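PDB 4K0J: heavy metal cation tricomponent efflux pump ZneA(CzcA-like) from Cupriavidus metallidurans, which probably exports zinc ions in exchange for protons as the inner-membrane pump of a three-component heavy-metal efflux system. Local coordinates for residues 26-40 with 374-387. Sequence-based numbering, arbitrary orientation.
Sequences YGWYAWKQLPLEAYP and FILMHHFKIPANLL
Ala30 meets Phe374 and Ile375 where the ends of helices 26-31 and 374-379 cross at 48°, their axes 8.3 Å apart; beyond the helices the chains run on as two short parallel strands, 36-37 and 384-385. Ala30 and Gly27 are small enough to let the helices close up, the CB of Ala30 lying 4.0 Å from the CB of Phe374. With chi1 at -67°, CG of Phe374 stands opposite its carbonyl carbon, and its ring runs alongside Trp31, whose CD1 sits over the centre of one face; the Phe374 ring is inclined at 45° to the five-membered ring of Trp31. His378 lays its CB against Ala30 and presents a ring edge to Gln33 CB, while Leu34 puts CD1 on the backbone of His378 and CD2 on Met377 CE, 3.9 Å away, its branched end filling the angle where the helices give way to extended chain. There, Pro35 CG packs on Pro383 CA. A proline has no N-H to give, but its carbonyl is a normal acceptor: Pro35 O takes the N-H of Ala384 N at 3.1 Å, and Glu37 O likewise takes Leu386 N at 3.1 Å. Leu36 and Leu386 touch through their CD2 methyls, and Leu386 also reaches helix 323-353. On the other face of the strands, the extended Glu37 chain lays its carboxylate against Pro383 CB, while Asn385 bonds weakly through ND2 to the backbone oxygens of Lys459 and Leu460. A two-stranded parallel pairing thus joins the exit of the first predicted transmembrane helix to the link between the third and fourth in this RND-family transporter.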
loop_
_atom_site.group_PDB
_atom_site.type_symbol
_atom_site.label_atom_id
_atom_site.label_comp_id
_atom_site.label_asym_id
_atom_site.label_seq_id
_atom_site.Cartn_x
_atom_site.Cartn_y
_atom_site.Cartn_z
ATOM N N TYR C 26 24.345 -12.297 -21.128
ATOM C CA TYR C 26 23.290 -11.863 -20.215
ATOM C C TYR C 26 23.869 -11.144 -19.010
ATOM O O TYR C 26 23.157 -10.445 -18.302
ATOM C CB TYR C 26 22.437 -13.041 -19.743
ATOM C CG TYR C 26 21.094 -12.628 -19.175
ATOM C CD1 TYR C 26 20.517 -11.412 -19.518
ATOM C CD2 TYR C 26 20.402 -13.455 -18.294
ATOM C CE1 TYR C 26 19.291 -11.030 -19.005
ATOM C CE2 TYR C 26 19.173 -13.082 -17.774
ATOM C CZ TYR C 26 18.624 -11.868 -18.133
ATOM O OH TYR C 26 17.405 -11.486 -17.620
ATOM N N GLY C 27 25.164 -11.329 -18.778
ATOM C CA GLY C 27 25.853 -10.665 -17.690
ATOM C C GLY C 27 26.189 -9.242 -18.079
ATOM O O GLY C 27 26.019 -8.309 -17.292
ATOM N N TRP C 28 26.670 -9.082 -19.307
ATOM C CA TRP C 28 26.925 -7.761 -19.868
ATOM C C TRP C 28 25.620 -6.969 -19.940
ATOM O O TRP C 28 25.566 -5.785 -19.581
ATOM C CB TRP C 28 27.563 -7.896 -21.255
ATOM C CG TRP C 28 27.685 -6.612 -22.020
ATOM C CD1 TRP C 28 27.077 -6.304 -23.204
ATOM C CD2 TRP C 28 28.463 -5.463 -21.658
ATOM N NE1 TRP C 28 27.430 -5.036 -23.601
ATOM C CE2 TRP C 28 28.278 -4.497 -22.669
ATOM C CE3 TRP C 28 29.297 -5.156 -20.577
ATOM C CZ2 TRP C 28 28.895 -3.245 -22.629
ATOM C CZ3 TRP C 28 29.910 -3.915 -20.542
ATOM C CH2 TRP C 28 29.706 -2.976 -21.562
ATOM N N TYR C 29 24.563 -7.640 -20.390
ATOM C CA TYR C 29 23.242 -7.029 -20.457
ATOM C C TYR C 29 22.735 -6.675 -19.063
ATOM O O TYR C 29 22.117 -5.628 -18.869
ATOM C CB TYR C 29 22.254 -7.963 -21.158
ATOM C CG TYR C 29 20.852 -7.404 -21.267
ATOM C CD1 TYR C 29 20.513 -6.522 -22.284
ATOM C CD2 TYR C 29 19.866 -7.765 -20.356
ATOM C CE1 TYR C 29 19.234 -6.013 -22.390
ATOM C CE2 TYR C 29 18.583 -7.259 -20.454
ATOM C CZ TYR C 29 18.273 -6.385 -21.473
ATOM O OH TYR C 29 16.996 -5.881 -21.574
ATOM N N ALA C 30 22.999 -7.553 -18.099
ATOM C CA ALA C 30 22.586 -7.320 -16.718
ATOM C C ALA C 30 23.278 -6.092 -16.145
ATOM O O ALA C 30 22.658 -5.297 -15.438
ATOM C CB ALA C 30 22.867 -8.536 -15.851
ATOM N N TRP C 31 24.564 -5.935 -16.446
ATOM C CA TRP C 31 25.278 -4.760 -15.973
ATOM C C TRP C 31 24.761 -3.508 -16.671
ATOM O O TRP C 31 24.691 -2.436 -16.066
ATOM C CB TRP C 31 26.789 -4.895 -16.154
ATOM C CG TRP C 31 27.526 -3.844 -15.387
ATOM C CD1 TRP C 31 27.864 -3.881 -14.066
ATOM C CD2 TRP C 31 27.986 -2.581 -15.885
ATOM N NE1 TRP C 31 28.516 -2.724 -13.712
ATOM C CE2 TRP C 31 28.603 -1.910 -14.810
ATOM C CE3 TRP C 31 27.940 -1.957 -17.135
ATOM C CZ2 TRP C 31 29.173 -0.646 -14.950
ATOM C CZ3 TRP C 31 28.505 -0.701 -17.270
ATOM C CH2 TRP C 31 29.113 -0.059 -16.184
ATOM N N LYS C 32 24.383 -3.645 -17.940
ATOM C CA LYS C 32 23.817 -2.519 -18.683
ATOM C C LYS C 32 22.422 -2.123 -18.187
ATOM O O LYS C 32 21.858 -1.119 -18.626
ATOM C CB LYS C 32 23.793 -2.807 -20.190
ATOM C CG LYS C 32 25.046 -2.350 -20.931
ATOM C CD LYS C 32 25.270 -0.854 -20.747
ATOM C CE LYS C 32 26.546 -0.380 -21.429
ATOM N NZ LYS C 32 26.778 1.080 -21.212
ATOM N N GLN C 33 21.868 -2.919 -17.276
ATOM C CA GLN C 33 20.585 -2.605 -16.659
ATOM C C GLN C 33 20.701 -2.620 -15.136
ATOM O O GLN C 33 19.911 -3.266 -14.449
ATOM C CB GLN C 33 19.504 -3.588 -17.121
ATOM C CG GLN C 33 18.328 -2.935 -17.848
ATOM C CD GLN C 33 18.681 -2.485 -19.255
ATOM O OE1 GLN C 33 19.170 -3.272 -20.064
ATOM N NE2 GLN C 33 18.438 -1.215 -19.550
ATOM N N LEU C 34 21.692 -1.907 -14.617
ATOM C CA LEU C 34 21.931 -1.858 -13.181
ATOM C C LEU C 34 22.110 -0.408 -12.713
ATOM O O LEU C 34 22.814 0.373 -13.359
ATOM C CB LEU C 34 23.157 -2.704 -12.823
ATOM C CG LEU C 34 22.962 -3.769 -11.739
ATOM C CD1 LEU C 34 21.743 -4.628 -12.039
ATOM C CD2 LEU C 34 24.203 -4.636 -11.601
ATOM N N PRO C 35 21.467 -0.045 -11.589
ATOM C CA PRO C 35 21.489 1.336 -11.091
ATOM C C PRO C 35 22.841 1.748 -10.520
ATOM O O PRO C 35 23.438 1.020 -9.728
ATOM C CB PRO C 35 20.435 1.323 -9.982
ATOM C CG PRO C 35 20.419 -0.087 -9.502
ATOM C CD PRO C 35 20.678 -0.934 -10.717
ATOM N N LEU C 36 23.313 2.920 -10.926
ATOM C CA LEU C 36 24.568 3.455 -10.418
ATOM C C LEU C 36 24.349 4.213 -9.121
ATOM O O LEU C 36 23.581 5.172 -9.073
ATOM C CB LEU C 36 25.213 4.384 -11.445
ATOM C CG LEU C 36 26.076 3.729 -12.521
ATOM C CD1 LEU C 36 26.542 4.775 -13.518
ATOM C CD2 LEU C 36 27.259 3.013 -11.883
ATOM N N GLU C 37 25.031 3.773 -8.071
ATOM C CA GLU C 37 24.984 4.458 -6.792
ATOM C C GLU C 37 26.396 4.740 -6.294
ATOM O O GLU C 37 27.124 3.827 -5.919
ATOM C CB GLU C 37 24.190 3.638 -5.777
ATOM C CG GLU C 37 22.746 3.419 -6.185
ATOM C CD GLU C 37 21.955 2.658 -5.147
ATOM O OE1 GLU C 37 22.465 2.486 -4.020
ATOM O OE2 GLU C 37 20.823 2.230 -5.462
ATOM N N ALA C 38 26.781 6.012 -6.307
ATOM C CA ALA C 38 28.124 6.415 -5.901
ATOM C C ALA C 38 28.158 6.783 -4.427
ATOM O O ALA C 38 29.180 6.636 -3.761
ATOM C CB ALA C 38 28.609 7.582 -6.749
ATOM N N TYR C 39 27.035 7.279 -3.926
ATOM C CA TYR C 39 26.894 7.589 -2.515
ATOM C C TYR C 39 25.541 7.057 -2.095
ATOM O O TYR C 39 24.527 7.734 -2.269
ATOM C CB TYR C 39 26.958 9.099 -2.291
ATOM C CG TYR C 39 27.273 9.505 -0.864
ATOM C CD1 TYR C 39 28.505 10.051 -0.539
ATOM C CD2 TYR C 39 26.340 9.344 0.154
ATOM C CE1 TYR C 39 28.800 10.424 0.751
ATOM C CE2 TYR C 39 26.629 9.712 1.450
ATOM C CZ TYR C 39 27.863 10.253 1.746
ATOM O OH TYR C 39 28.167 10.629 3.039
ATOM N N PRO C 40 25.519 5.834 -1.551
ATOM C CA PRO C 40 24.295 5.111 -1.191
ATOM C C PRO C 40 23.401 5.944 -0.285
ATOM O O PRO C 40 23.925 6.715 0.516
ATOM C CB PRO C 40 24.822 3.899 -0.423
ATOM C CG PRO C 40 26.206 3.716 -0.912
ATOM C CD PRO C 40 26.730 5.085 -1.179
ATOM N N PHE C 374 26.502 -10.121 -11.778
ATOM C CA PHE C 374 25.632 -9.019 -12.177
ATOM C C PHE C 374 24.201 -9.503 -12.361
ATOM O O PHE C 374 23.255 -8.870 -11.891
ATOM C CB PHE C 374 26.129 -8.393 -13.480
ATOM C CG PHE C 374 27.443 -7.683 -13.348
ATOM C CD1 PHE C 374 28.275 -7.529 -14.441
ATOM C CD2 PHE C 374 27.846 -7.167 -12.127
ATOM C CE1 PHE C 374 29.485 -6.872 -14.318
ATOM C CE2 PHE C 374 29.051 -6.513 -12.000
ATOM C CZ PHE C 374 29.871 -6.364 -13.094
ATOM N N ILE C 375 24.062 -10.631 -13.051
ATOM C CA ILE C 375 22.761 -11.240 -13.308
ATOM C C ILE C 375 21.981 -11.493 -12.016
ATOM O O ILE C 375 20.791 -11.177 -11.925
ATOM C CB ILE C 375 22.908 -12.554 -14.121
ATOM C CG1 ILE C 375 21.614 -13.368 -14.077
ATOM C CG2 ILE C 375 24.079 -13.381 -13.608
ATOM C CD1 ILE C 375 21.660 -14.630 -14.907
ATOM N N LEU C 376 22.662 -12.042 -11.014
ATOM C CA LEU C 376 22.031 -12.327 -9.734
ATOM C C LEU C 376 21.688 -11.045 -8.981
ATOM O O LEU C 376 20.766 -11.021 -8.165
ATOM C CB LEU C 376 22.926 -13.229 -8.887
ATOM C CG LEU C 376 23.267 -14.560 -9.555
ATOM C CD1 LEU C 376 23.976 -15.483 -8.582
ATOM C CD2 LEU C 376 22.013 -15.217 -10.108
ATOM N N MET C 377 22.434 -9.981 -9.258
ATOM C CA MET C 377 22.135 -8.682 -8.677
ATOM C C MET C 377 21.093 -7.981 -9.526
ATOM O O MET C 377 20.397 -7.085 -9.057
ATOM C CB MET C 377 23.394 -7.827 -8.572
ATOM C CG MET C 377 24.426 -8.375 -7.605
ATOM S SD MET C 377 25.776 -7.217 -7.339
ATOM C CE MET C 377 26.172 -6.792 -9.032
ATOM N N HIS C 378 20.989 -8.399 -10.780
ATOM C CA HIS C 378 20.003 -7.836 -11.690
ATOM C C HIS C 378 18.606 -8.332 -11.339
ATOM O O HIS C 378 17.631 -7.586 -11.437
ATOM C CB HIS C 378 20.341 -8.197 -13.140
ATOM C CG HIS C 378 19.407 -7.602 -14.147
ATOM N ND1 HIS C 378 18.180 -8.154 -14.446
ATOM C CD2 HIS C 378 19.523 -6.502 -14.931
ATOM C CE1 HIS C 378 17.579 -7.421 -15.365
ATOM N NE2 HIS C 378 18.374 -6.412 -15.677
ATOM N N HIS C 379 18.513 -9.593 -10.926
ATOM C CA HIS C 379 17.217 -10.195 -10.636
ATOM C C HIS C 379 16.807 -10.073 -9.168
ATOM O O HIS C 379 15.628 -10.185 -8.842
ATOM C CB HIS C 379 17.178 -11.650 -11.102
ATOM C CG HIS C 379 17.239 -11.803 -12.590
ATOM N ND1 HIS C 379 16.167 -11.522 -13.410
ATOM C CD2 HIS C 379 18.245 -12.199 -13.406
ATOM C CE1 HIS C 379 16.509 -11.741 -14.668
ATOM N NE2 HIS C 379 17.764 -12.153 -14.693
ATOM N N PHE C 380 17.778 -9.842 -8.289
ATOM C CA PHE C 380 17.471 -9.530 -6.895
ATOM C C PHE C 380 17.334 -8.013 -6.750
ATOM O O PHE C 380 17.045 -7.502 -5.667
ATOM C CB PHE C 380 18.555 -10.076 -5.957
ATOM C CG PHE C 380 18.104 -10.238 -4.522
ATOM C CD1 PHE C 380 17.484 -11.404 -4.104
ATOM C CD2 PHE C 380 18.314 -9.231 -3.589
ATOM C CE1 PHE C 380 17.073 -11.559 -2.788
ATOM C CE2 PHE C 380 17.903 -9.380 -2.272
ATOM C CZ PHE C 380 17.284 -10.544 -1.873
ATOM N N LYS C 381 17.544 -7.310 -7.861
ATOM C CA LYS C 381 17.426 -5.853 -7.927
ATOM C C LYS C 381 18.466 -5.127 -7.070
ATOM O O LYS C 381 18.257 -3.990 -6.650
ATOM C CB LYS C 381 16.008 -5.402 -7.560
ATOM C CG LYS C 381 14.913 -6.053 -8.387
ATOM C CD LYS C 381 15.158 -5.851 -9.870
ATOM C CE LYS C 381 13.946 -6.261 -10.682
ATOM N NZ LYS C 381 12.754 -5.456 -10.298
ATOM N N ILE C 382 19.590 -5.788 -6.820
ATOM C CA ILE C 382 20.667 -5.200 -6.031
ATOM C C ILE C 382 21.387 -4.127 -6.838
ATOM O O ILE C 382 21.718 -4.339 -8.004
ATOM C CB ILE C 382 21.664 -6.283 -5.569
ATOM C CG1 ILE C 382 20.950 -7.288 -4.671
ATOM C CG2 ILE C 382 22.854 -5.671 -4.833
ATOM C CD1 ILE C 382 21.710 -8.562 -4.471
ATOM N N PRO C 383 21.620 -2.959 -6.220
ATOM C CA PRO C 383 22.291 -1.867 -6.932
ATOM C C PRO C 383 23.771 -2.150 -7.150
ATOM O O PRO C 383 24.288 -3.167 -6.687
ATOM C CB PRO C 383 22.126 -0.682 -5.979
ATOM C CG PRO C 383 22.034 -1.309 -4.630
ATOM C CD PRO C 383 21.254 -2.577 -4.845
ATOM N N ALA C 384 24.438 -1.244 -7.856
ATOM C CA ALA C 384 25.872 -1.343 -8.070
ATOM C C ALA C 384 26.600 -0.239 -7.307
ATOM O O ALA C 384 27.073 0.731 -7.899
ATOM C CB ALA C 384 26.188 -1.270 -9.548
ATOM N N ASN C 385 26.667 -0.388 -5.988
ATOM C CA ASN C 385 27.460 0.503 -5.151
ATOM C C ASN C 385 28.915 0.558 -5.597
ATOM O O ASN C 385 29.652 -0.417 -5.474
ATOM C CB ASN C 385 27.402 0.053 -3.692
ATOM C CG ASN C 385 26.359 0.796 -2.891
ATOM O OD1 ASN C 385 25.567 1.569 -3.433
ATOM N ND2 ASN C 385 26.348 0.561 -1.584
ATOM N N LEU C 386 29.327 1.705 -6.114
ATOM C CA LEU C 386 30.700 1.881 -6.544
ATOM C C LEU C 386 31.639 1.920 -5.346
ATOM O O LEU C 386 32.779 1.474 -5.436
ATOM C CB LEU C 386 30.822 3.162 -7.362
ATOM C CG LEU C 386 29.837 3.243 -8.529
ATOM C CD1 LEU C 386 29.615 4.685 -8.950
ATOM C CD2 LEU C 386 30.322 2.406 -9.706
ATOM N N LEU C 387 31.156 2.452 -4.226
ATOM C CA LEU C 387 31.958 2.542 -3.006
ATOM C C LEU C 387 32.353 1.170 -2.479
ATOM O O LEU C 387 33.415 1.013 -1.876
ATOM C CB LEU C 387 31.207 3.300 -1.910
ATOM C CG LEU C 387 31.095 4.818 -2.044
ATOM C CD1 LEU C 387 30.557 5.436 -0.757
ATOM C CD2 LEU C 387 32.438 5.428 -2.424
#